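Local coordinates for neural-cadherin (Drosophila melanogaster, PDB 3UBF), which mediates calcium-dependent, largely homophilic adhesion between cells and is represented here by a piece of three cadherin repeats from its ectodomain, at residues Tyr180-Asp185 against Thr198-Leu203; Tyr219-Pro224 against Leu305-Thr310; Glu102-Ile107 against Ala132-Thr137. One frame throughout, in Å; residues are numbered along the deposited sequence.

Interaction 1: residues Tyr180-Asp185 against Thr198-Leu203; sequences YVKAED and TPEERL. With ZN (zinc ion), chain G; ZN (zinc ion), chain J.
A side-chain oxygen rather than a main-chain carbonyl takes the N-H of A183: OG1 of T198 accepts from A183 N at 2.9 Å in an almost straight bond (173°). The segments are the end of strand F and the start of strand G, with the last loop residues before it, in the middle cadherin repeat, a Greek-key β-sandwich. Regular antiparallel pairing holds at V181 and E201, whose main chains bond both ways; beyond it P199 is an extra residue in the register, K182 facing E200 and A183 facing T198. The threonine restores the bonding there. Its OG1 sits between the backbone N and the carbonyl carbon (chi1 62°), from where it receives A183 N and passes its own proton to P199 O at 2.8 Å, while T198 N returns a bond to A183 O. The methyl CG2 of T198 is turned inward against A183 CB (3.6 Å), in the layer that also meets A132 of strand 126-133. On the other face, K182 reaches E200 through a salt bridge whose hydrogen bond, from NZ to OE2 at 3.3 Å, is weak, and E200 OE2 also binds a zinc ion at 2.2 Å; sharing this oxygen with the metal probably weakens its hold on the lysine. Further along, R202 lies across the ring of Y180. Its chain is extended, with CG anti to the backbone N, and the guanidinium runs on to a salt bridge with E176. R202 CG rides 3.8 Å above the ring plane, offset toward the rim, and one water links Y180 OH (3.1 Å) to R202 NE.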
loop_
_atom_site.group_PDB
_atom_site.type_symbol
_atom_site.label_atom_id
_atom_site.label_comp_id
_atom_site.label_asym_id
_atom_site.label_seq_id
_atom_site.Cartn_x
_atom_site.Cartn_y
_atom_site.Cartn_z
ATOM N N TYR A 180 4.538 -5.261 17.192
ATOM C CA TYR A 180 4.578 -4.141 16.257
ATOM C C TYR A 180 5.535 -4.502 15.136
ATOM O O TYR A 180 6.672 -4.904 15.389
ATOM C CB TYR A 180 4.961 -2.832 16.949
ATOM C CG TYR A 180 3.833 -2.278 17.778
ATOM C CD1 TYR A 180 3.556 -2.799 19.041
ATOM C CD2 TYR A 180 3.028 -1.252 17.294
ATOM C CE1 TYR A 180 2.513 -2.311 19.799
ATOM C CE2 TYR A 180 1.981 -0.744 18.056
ATOM C CZ TYR A 180 1.730 -1.283 19.299
ATOM O OH TYR A 180 0.704 -0.802 20.067
ATOM N N VAL A 181 5.047 -4.403 13.906
ATOM C CA VAL A 181 5.753 -4.917 12.743
ATOM C C VAL A 181 5.914 -3.806 11.720
ATOM O O VAL A 181 5.170 -2.819 11.729
ATOM C CB VAL A 181 4.989 -6.089 12.103
ATOM C CG1 VAL A 181 4.991 -7.325 13.022
ATOM C CG2 VAL A 181 3.553 -5.668 11.760
ATOM N N LYS A 182 6.884 -3.967 10.831
ATOM C CA LYS A 182 7.252 -2.914 9.912
ATOM C C LYS A 182 7.859 -3.620 8.725
ATOM O O LYS A 182 8.465 -4.681 8.881
ATOM C CB LYS A 182 8.304 -2.047 10.591
ATOM C CG LYS A 182 8.595 -0.689 9.996
ATOM C CD LYS A 182 9.786 -0.100 10.763
ATOM C CE LYS A 182 10.231 1.240 10.235
ATOM N NZ LYS A 182 9.341 2.342 10.703
ATOM N N ALA A 183 7.675 -3.052 7.539
ATOM C CA ALA A 183 8.386 -3.528 6.364
ATOM C C ALA A 183 9.231 -2.378 5.858
ATOM O O ALA A 183 8.760 -1.247 5.762
ATOM C CB ALA A 183 7.435 -4.006 5.301
ATOM N N GLU A 184 10.493 -2.657 5.575
ATOM C CA GLU A 184 11.417 -1.608 5.211
ATOM C C GLU A 184 11.997 -1.897 3.851
ATOM O O GLU A 184 12.269 -3.048 3.491
ATOM C CB GLU A 184 12.531 -1.432 6.253
ATOM C CG GLU A 184 13.418 -0.209 5.991
ATOM C CD GLU A 184 14.477 0.032 7.060
ATOM O OE1 GLU A 184 14.215 -0.239 8.244
ATOM O OE2 GLU A 184 15.578 0.517 6.715
ATOM N N ASP A 185 12.183 -0.818 3.113
ATOM C CA ASP A 185 12.689 -0.832 1.771
ATOM C C ASP A 185 14.206 -0.947 1.793
ATOM O O ASP A 185 14.867 -0.284 2.591
ATOM C CB ASP A 185 12.308 0.494 1.135
ATOM C CG ASP A 185 12.277 0.424 -0.338
ATOM O OD1 ASP A 185 12.822 -0.557 -0.893
ATOM O OD2 ASP A 185 11.687 1.327 -0.938
ATOM N N THR A 198 6.850 1.005 5.710
ATOM C CA THR A 198 5.485 1.040 6.136
ATOM C C THR A 198 5.427 1.792 7.456
ATOM O O THR A 198 6.459 2.083 8.057
ATOM C CB THR A 198 4.993 -0.375 6.422
ATOM O OG1 THR A 198 5.769 -0.917 7.492
ATOM C CG2 THR A 198 5.111 -1.272 5.187
ATOM N N PRO A 199 4.213 2.114 7.909
ATOM C CA PRO A 199 4.038 2.426 9.321
ATOM C C PRO A 199 4.376 1.207 10.179
ATOM O O PRO A 199 4.407 0.071 9.677
ATOM C CB PRO A 199 2.544 2.720 9.429
ATOM C CG PRO A 199 2.129 3.109 8.051
ATOM C CD PRO A 199 2.962 2.266 7.144
ATOM N N GLU A 200 4.631 1.443 11.460
ATOM C CA GLU A 200 4.804 0.370 12.421
ATOM C C GLU A 200 3.424 -0.041 12.872
ATOM O O GLU A 200 2.818 0.630 13.712
ATOM C CB GLU A 200 5.643 0.844 13.600
ATOM C CG GLU A 200 6.966 1.423 13.143
ATOM C CD GLU A 200 7.798 1.962 14.264
ATOM O OE1 GLU A 200 7.327 1.978 15.421
ATOM O OE2 GLU A 200 8.946 2.386 13.984
ATOM N N GLU A 201 2.922 -1.119 12.282
ATOM C CA GLU A 201 1.576 -1.606 12.550
ATOM C C GLU A 201 1.517 -2.568 13.723
ATOM O O GLU A 201 2.469 -3.303 14.004
ATOM C CB GLU A 201 0.988 -2.306 11.314
ATOM C CG GLU A 201 0.296 -1.373 10.320
ATOM C CD GLU A 201 -0.968 -0.709 10.861
ATOM O OE1 GLU A 201 -1.445 -1.048 11.972
ATOM O OE2 GLU A 201 -1.484 0.183 10.170
ATOM N N ARG A 202 0.364 -2.591 14.371
ATOM C CA ARG A 202 0.130 -3.463 15.502
ATOM C C ARG A 202 -0.562 -4.745 15.076
ATOM O O ARG A 202 -1.665 -4.719 14.533
ATOM C CB ARG A 202 -0.722 -2.746 16.533
ATOM C CG ARG A 202 -0.946 -3.518 17.791
ATOM C CD ARG A 202 -1.766 -2.676 18.689
ATOM N NE ARG A 202 -2.023 -3.277 19.992
ATOM C CZ ARG A 202 -3.025 -4.107 20.263
ATOM N NH1 ARG A 202 -3.864 -4.492 19.303
ATOM N NH2 ARG A 202 -3.179 -4.561 21.503
ATOM N N LEU A 203 0.102 -5.863 15.358
ATOM C CA LEU A 203 -0.434 -7.190 15.112
ATOM C C LEU A 203 -0.852 -7.805 16.447
ATOM O O LEU A 203 -0.039 -7.969 17.383
ATOM C CB LEU A 203 0.575 -8.068 14.358
ATOM C CG LEU A 203 0.293 -9.577 14.246
ATOM C CD1 LEU A 203 -1.075 -9.867 13.640
ATOM C CD2 LEU A 203 1.376 -10.284 13.460
HETATM ZN ZN ZN G . 10.381 1.274 -2.053
HETATM ZN ZN ZN J . 9.552 3.995 15.307
HETATM O O HOH W 1 -0.229 -2.513 22.502
HETATM O O HOH W 2 9.794 6.211 14.200
#

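Interaction 2: residues Tyr219-Pro224 against Leu305-Thr310; sequences YEAEIP and LTIRVT
Y219 and L305 meet on the buried side of a parallel strand pair, CB of Y219 resting on CD1 of L305 at 3.7 Å. The pair joins the edge strand 219-224 to the final strand 300-310 in the third cadherin repeat, the A'-G pairing of this β-sandwich. Five main-chain bonds alternate along it, from T306 N to Y219 O at one end to T310 N to I223 O at the other. Packing is tightest on the face of Y219, A221, I223, L305, I307 and V309, which looks into the sandwich toward I233 and I236 of strand 232-239. There I223 holds CG1 between its backbone N and carbonyl carbon (chi1 58°), laying it against I307 CG2 at 3.8 Å; F260 touches both isoleucines. The opposite face is mostly polar and loosely joined. R308 NH1 approaches E220 beside its aliphatic CG (3.4 Å), at the edge of the guanidinium, whereas the salt bridge to E220 OE2 is long, 4.0 Å, with the two charged planes nearly perpendicular (83°). E222 lays its carboxylate carbon CD over the methyl CG2 of T310 at 3.7 Å, and a water joins Y219 O to T306 OG1. The pairing therefore probably draws its strength from main-chain bonds and inward apolar contacts, with the outer charges adding a diffuse attraction at most.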
loop_
_atom_site.group_PDB
_atom_site.type_symbol
_atom_site.label_atom_id
_atom_site.label_comp_id
_atom_site.label_asym_id
_atom_site.label_seq_id
_atom_site.Cartn_x
_atom_site.Cartn_y
_atom_site.Cartn_z
ATOM N N TYR A 219 -18.918 1.276 7.925
ATOM C CA TYR A 219 -19.451 1.229 6.579
ATOM C C TYR A 219 -20.366 2.403 6.328
ATOM O O TYR A 219 -21.109 2.832 7.205
ATOM C CB TYR A 219 -20.203 -0.076 6.349
ATOM C CG TYR A 219 -19.323 -1.291 6.351
ATOM C CD1 TYR A 219 -18.978 -1.916 7.542
ATOM C CD2 TYR A 219 -18.847 -1.830 5.162
ATOM C CE1 TYR A 219 -18.179 -3.042 7.552
ATOM C CE2 TYR A 219 -18.050 -2.956 5.163
ATOM C CZ TYR A 219 -17.718 -3.550 6.366
ATOM O OH TYR A 219 -16.920 -4.660 6.384
ATOM N N GLU A 220 -20.319 2.882 5.097
ATOM C CA GLU A 220 -20.978 4.093 4.675
ATOM C C GLU A 220 -21.511 3.802 3.275
ATOM O O GLU A 220 -20.765 3.336 2.409
ATOM C CB GLU A 220 -19.936 5.222 4.640
ATOM C CG GLU A 220 -20.334 6.477 5.419
ATOM C CD GLU A 220 -19.191 7.065 6.288
ATOM O OE1 GLU A 220 -18.195 7.581 5.719
ATOM O OE2 GLU A 220 -19.305 7.020 7.548
ATOM N N ALA A 221 -22.803 4.022 3.055
ATOM C CA ALA A 221 -23.351 3.960 1.693
ATOM C C ALA A 221 -24.129 5.224 1.397
ATOM O O ALA A 221 -24.706 5.822 2.295
ATOM C CB ALA A 221 -24.225 2.733 1.493
ATOM N N GLU A 222 -24.125 5.620 0.134
ATOM C CA GLU A 222 -24.859 6.775 -0.333
ATOM C C GLU A 222 -25.729 6.347 -1.503
ATOM O O GLU A 222 -25.226 5.944 -2.541
ATOM C CB GLU A 222 -23.904 7.895 -0.755
ATOM C CG GLU A 222 -24.606 9.027 -1.512
ATOM C CD GLU A 222 -23.771 10.293 -1.622
ATOM O OE1 GLU A 222 -23.442 10.892 -0.565
ATOM O OE2 GLU A 222 -23.463 10.698 -2.769
ATOM N N ILE A 223 -27.042 6.438 -1.335
ATOM C CA ILE A 223 -27.959 5.949 -2.347
ATOM C C ILE A 223 -28.998 6.980 -2.769
ATOM O O ILE A 223 -29.488 7.750 -1.939
ATOM C CB ILE A 223 -28.622 4.625 -1.922
ATOM C CG1 ILE A 223 -29.373 4.778 -0.589
ATOM C CG2 ILE A 223 -27.549 3.511 -1.864
ATOM C CD1 ILE A 223 -30.376 3.691 -0.314
ATOM N N PRO A 224 -29.310 7.020 -4.078
ATOM C CA PRO A 224 -30.358 7.908 -4.536
ATOM C C PRO A 224 -31.723 7.474 -4.024
ATOM O O PRO A 224 -31.945 6.303 -3.696
ATOM C CB PRO A 224 -30.297 7.793 -6.064
ATOM C CG PRO A 224 -29.541 6.573 -6.343
ATOM C CD PRO A 224 -28.594 6.392 -5.203
ATOM N N LEU A 305 -23.154 0.968 10.208
ATOM C CA LEU A 305 -23.488 1.208 8.826
ATOM C C LEU A 305 -24.294 2.508 8.760
ATOM O O LEU A 305 -25.297 2.678 9.471
ATOM C CB LEU A 305 -24.266 0.028 8.246
ATOM C CG LEU A 305 -24.872 0.184 6.850
ATOM C CD1 LEU A 305 -23.830 0.540 5.807
ATOM C CD2 LEU A 305 -25.596 -1.098 6.464
ATOM N N THR A 306 -23.817 3.431 7.934
ATOM C CA THR A 306 -24.478 4.697 7.739
ATOM C C THR A 306 -24.957 4.749 6.296
ATOM O O THR A 306 -24.167 4.550 5.365
ATOM C CB THR A 306 -23.528 5.859 8.069
ATOM O OG1 THR A 306 -23.055 5.699 9.412
ATOM C CG2 THR A 306 -24.230 7.197 7.958
ATOM N N ILE A 307 -26.255 4.980 6.106
ATOM C CA ILE A 307 -26.801 5.118 4.762
ATOM C C ILE A 307 -27.393 6.497 4.567
ATOM O O ILE A 307 -28.359 6.878 5.226
ATOM C CB ILE A 307 -27.851 4.030 4.427
ATOM C CG1 ILE A 307 -27.251 2.631 4.638
ATOM C CG2 ILE A 307 -28.384 4.224 3.001
ATOM C CD1 ILE A 307 -28.193 1.487 4.333
ATOM N N ARG A 308 -26.791 7.242 3.655
ATOM C CA ARG A 308 -27.292 8.542 3.261
ATOM C C ARG A 308 -28.122 8.437 1.988
ATOM O O ARG A 308 -27.769 7.716 1.051
ATOM C CB ARG A 308 -26.139 9.503 3.060
ATOM C CG ARG A 308 -25.412 9.849 4.343
ATOM C CD ARG A 308 -24.006 10.394 4.073
ATOM N NE ARG A 308 -23.444 11.074 5.244
ATOM C CZ ARG A 308 -22.641 10.509 6.145
ATOM N NH1 ARG A 308 -22.267 9.230 6.035
ATOM N NH2 ARG A 308 -22.197 11.236 7.163
ATOM N N VAL A 309 -29.235 9.159 1.975
ATOM C CA VAL A 309 -30.111 9.218 0.828
ATOM C C VAL A 309 -29.991 10.596 0.199
ATOM O O VAL A 309 -30.110 11.617 0.882
ATOM C CB VAL A 309 -31.568 8.932 1.235
ATOM C CG1 VAL A 309 -32.515 9.019 0.030
ATOM C CG2 VAL A 309 -31.660 7.560 1.888
ATOM N N THR A 310 -29.715 10.618 -1.101
ATOM C CA THR A 310 -29.682 11.868 -1.848
ATOM C C THR A 310 -30.965 12.014 -2.635
ATOM O O THR A 310 -31.611 11.023 -2.970
ATOM C CB THR A 310 -28.474 11.958 -2.815
ATOM O OG1 THR A 310 -28.605 10.990 -3.865
ATOM C CG2 THR A 310 -27.174 11.744 -2.067
HETATM O O HOH W 3 -20.725 4.430 9.493
#

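Interaction 3: residues Glu102-Ile107 against Ala132-Thr137; sequences EPPYFI and ARDPDT. With ZN (zinc ion), chain G; ZN (zinc ion), chain B.
Y105 and R133 form a hydrogen-bonded antiparallel pair, with R133 N giving to Y105 O at 2.8 Å and Y105 N to R133 O at 3.0 Å, and the neighbouring F106 and A132 approach to 4.0 Å between CA atoms. This is the short A strand of the middle cadherin repeat, at the edge of its sheet, pairing with strand B (126-133), just where the chain leaves the linker from the first repeat; the D-P-D after strand B (D134 to D136) fits the DXD metal-binding motif of cadherin linkers, and E102-F106 directly follow the acidic linker run that contains D98. On the outer face the side chains of Y105 and R133 run side by side. The tyrosine ring leaves its backbone between N and carbonyl carbon (chi1 48°), a rotation that folds one face over R133 O, 3.5 Å above the ring plane. R133 CD comes within 3.1 Å of Y105 OH, and the bend at chi3 (-67°) turns the guanidinium back so that NH2 makes only a weak bond to that hydroxyl (3.4 Å), with OH at the edge of a guanidinium turned almost perpendicular (86°) to the ring. I107 covers a face of the same guanidinium, CG2 standing over its centre at 3.9 Å. On the inner face A132 CB packs near the F106 ring. P135 closes the linker side, its CG touching E102 CB and its CD reaching the Y105 ring obliquely at CE2. Beyond, the aspartates serve metals: D134 shares a zinc ion with H139 and D185, and D136, through OD2, another with E61 and D98 of the first repeat. D134 OD1 accepts the backbone N of D136 at 2.7 Å, an Asx turn that links the two metal-binding aspartates.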
loop_
_atom_site.group_PDB
_atom_site.type_symbol
_atom_site.label_atom_id
_atom_site.label_comp_id
_atom_site.label_asym_id
_atom_site.label_seq_id
_atom_site.Cartn_x
_atom_site.Cartn_y
_atom_site.Cartn_z
ATOM N N GLU A 102 7.834 5.504 -3.820
ATOM C CA GLU A 102 6.934 5.886 -2.734
ATOM C C GLU A 102 6.880 4.725 -1.720
ATOM O O GLU A 102 7.053 3.554 -2.106
ATOM C CB GLU A 102 5.538 6.200 -3.280
ATOM C CG GLU A 102 5.368 7.601 -3.889
ATOM C CD GLU A 102 4.325 7.649 -5.014
ATOM O OE1 GLU A 102 4.057 6.571 -5.598
ATOM O OE2 GLU A 102 3.796 8.758 -5.333
ATOM N N PRO A 103 6.648 5.033 -0.420
ATOM C CA PRO A 103 6.876 4.030 0.623
ATOM C C PRO A 103 5.949 2.838 0.505
ATOM O O PRO A 103 4.812 2.999 0.055
ATOM C CB PRO A 103 6.575 4.788 1.924
ATOM C CG PRO A 103 6.662 6.238 1.556
ATOM C CD PRO A 103 6.150 6.295 0.153
ATOM N N PRO A 104 6.421 1.642 0.924
ATOM C CA PRO A 104 5.531 0.494 1.001
ATOM C C PRO A 104 4.408 0.719 2.002
ATOM O O PRO A 104 4.508 1.566 2.899
ATOM C CB PRO A 104 6.445 -0.641 1.475
ATOM C CG PRO A 104 7.577 0.028 2.140
ATOM C CD PRO A 104 7.770 1.328 1.427
ATOM N N TYR A 105 3.330 -0.027 1.820
ATOM C CA TYR A 105 2.216 -0.001 2.746
ATOM C C TYR A 105 1.741 -1.426 2.896
ATOM O O TYR A 105 1.858 -2.224 1.966
ATOM C CB TYR A 105 1.096 0.902 2.227
ATOM C CG TYR A 105 0.739 0.644 0.794
ATOM C CD1 TYR A 105 -0.323 -0.190 0.456
ATOM C CD2 TYR A 105 1.470 1.227 -0.228
ATOM C CE1 TYR A 105 -0.644 -0.438 -0.851
ATOM C CE2 TYR A 105 1.165 0.975 -1.552
ATOM C CZ TYR A 105 0.109 0.146 -1.857
ATOM O OH TYR A 105 -0.178 -0.076 -3.183
ATOM N N PHE A 106 1.238 -1.754 4.077
ATOM C CA PHE A 106 0.659 -3.069 4.308
ATOM C C PHE A 106 -0.633 -3.223 3.524
ATOM O O PHE A 106 -1.471 -2.308 3.506
ATOM C CB PHE A 106 0.430 -3.290 5.792
ATOM C CG PHE A 106 1.707 -3.502 6.568
ATOM C CD1 PHE A 106 2.181 -2.519 7.432
ATOM C CD2 PHE A 106 2.448 -4.678 6.410
ATOM C CE1 PHE A 106 3.345 -2.707 8.138
ATOM C CE2 PHE A 106 3.629 -4.877 7.105
ATOM C CZ PHE A 106 4.085 -3.894 7.971
ATOM N N ILE A 107 -0.749 -4.358 2.841
ATOM C CA ILE A 107 -1.986 -4.752 2.155
ATOM C C ILE A 107 -2.803 -5.798 2.917
ATOM O O ILE A 107 -3.900 -6.155 2.493
ATOM C CB ILE A 107 -1.754 -5.184 0.669
ATOM C CG1 ILE A 107 -0.907 -6.447 0.578
ATOM C CG2 ILE A 107 -1.099 -4.052 -0.103
ATOM C CD1 ILE A 107 -0.774 -7.009 -0.838
ATOM N N ALA A 132 3.302 -6.448 2.633
ATOM C CA ALA A 132 3.373 -5.061 2.219
ATOM C C ALA A 132 3.613 -4.994 0.712
ATOM O O ALA A 132 4.122 -5.938 0.104
ATOM C CB ALA A 132 4.478 -4.358 2.962
ATOM N N ARG A 133 3.239 -3.871 0.118
ATOM C CA ARG A 133 3.474 -3.616 -1.285
ATOM C C ARG A 133 4.285 -2.344 -1.403
ATOM O O ARG A 133 3.945 -1.327 -0.789
ATOM C CB ARG A 133 2.137 -3.449 -2.002
ATOM C CG ARG A 133 2.230 -3.112 -3.469
ATOM C CD ARG A 133 0.833 -2.838 -4.027
ATOM N NE ARG A 133 0.000 -4.045 -4.046
ATOM C CZ ARG A 133 -1.334 -4.048 -3.990
ATOM N NH1 ARG A 133 -2.001 -5.202 -4.020
ATOM N NH2 ARG A 133 -2.000 -2.902 -3.890
ATOM N N ASP A 134 5.371 -2.416 -2.163
ATOM C CA ASP A 134 6.118 -1.236 -2.572
ATOM C C ASP A 134 5.587 -0.872 -3.946
ATOM O O ASP A 134 5.654 -1.687 -4.864
ATOM C CB ASP A 134 7.628 -1.515 -2.618
ATOM C CG ASP A 134 8.469 -0.244 -2.711
ATOM O OD1 ASP A 134 8.196 0.622 -3.566
ATOM O OD2 ASP A 134 9.436 -0.110 -1.932
ATOM N N PRO A 135 5.022 0.345 -4.085
ATOM C CA PRO A 135 4.547 0.781 -5.408
ATOM C C PRO A 135 5.668 0.770 -6.437
ATOM O O PRO A 135 5.391 0.699 -7.640
ATOM C CB PRO A 135 4.017 2.208 -5.168
ATOM C CG PRO A 135 4.521 2.614 -3.821
ATOM C CD PRO A 135 4.692 1.328 -3.034
ATOM N N ASP A 136 6.918 0.836 -5.969
ATOM C CA ASP A 136 8.064 0.610 -6.847
ATOM C C ASP A 136 8.375 -0.877 -7.032
ATOM O O ASP A 136 8.842 -1.573 -6.126
ATOM C CB ASP A 136 9.306 1.381 -6.388
ATOM C CG ASP A 136 10.316 1.570 -7.510
ATOM O OD1 ASP A 136 10.416 0.682 -8.388
ATOM O OD2 ASP A 136 11.012 2.603 -7.522
ATOM N N THR A 137 8.107 -1.333 -8.242
ATOM C CA THR A 137 8.294 -2.709 -8.684
ATOM C C THR A 137 9.736 -3.219 -8.573
ATOM O O THR A 137 9.974 -4.419 -8.533
ATOM C CB THR A 137 7.758 -2.798 -10.132
ATOM O OG1 THR A 137 6.422 -3.310 -10.085
ATOM C CG2 THR A 137 8.633 -3.655 -11.070
HETATM ZN ZN ZN G . 10.381 1.274 -2.053
HETATM ZN ZN ZN B . 12.662 2.694 -8.630
HETATM O O HOH W 4 12.114 2.515 -10.089
#

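Overall arrangement
From the N terminus the contacts follow one another in series, none enclosing or crossing another. Interaction 3 comes first, closing a 24-residue loop as the chain passes from the linker into the middle repeat. Interaction 1 then closes a 12-residue connection, partly unmodelled, within that repeat. The two touch: F106 packs on T198, P199 and E201, and D134 and D185 bind the same zinc ion, so the first strand, the F-G turn and the metal-bearing end of the repeat meet. Interaction 2 closes an 80-residue span across the third repeat and stands apart, its nearest atoms about 17 Å from interaction 1 and about 14 Å from interaction 3.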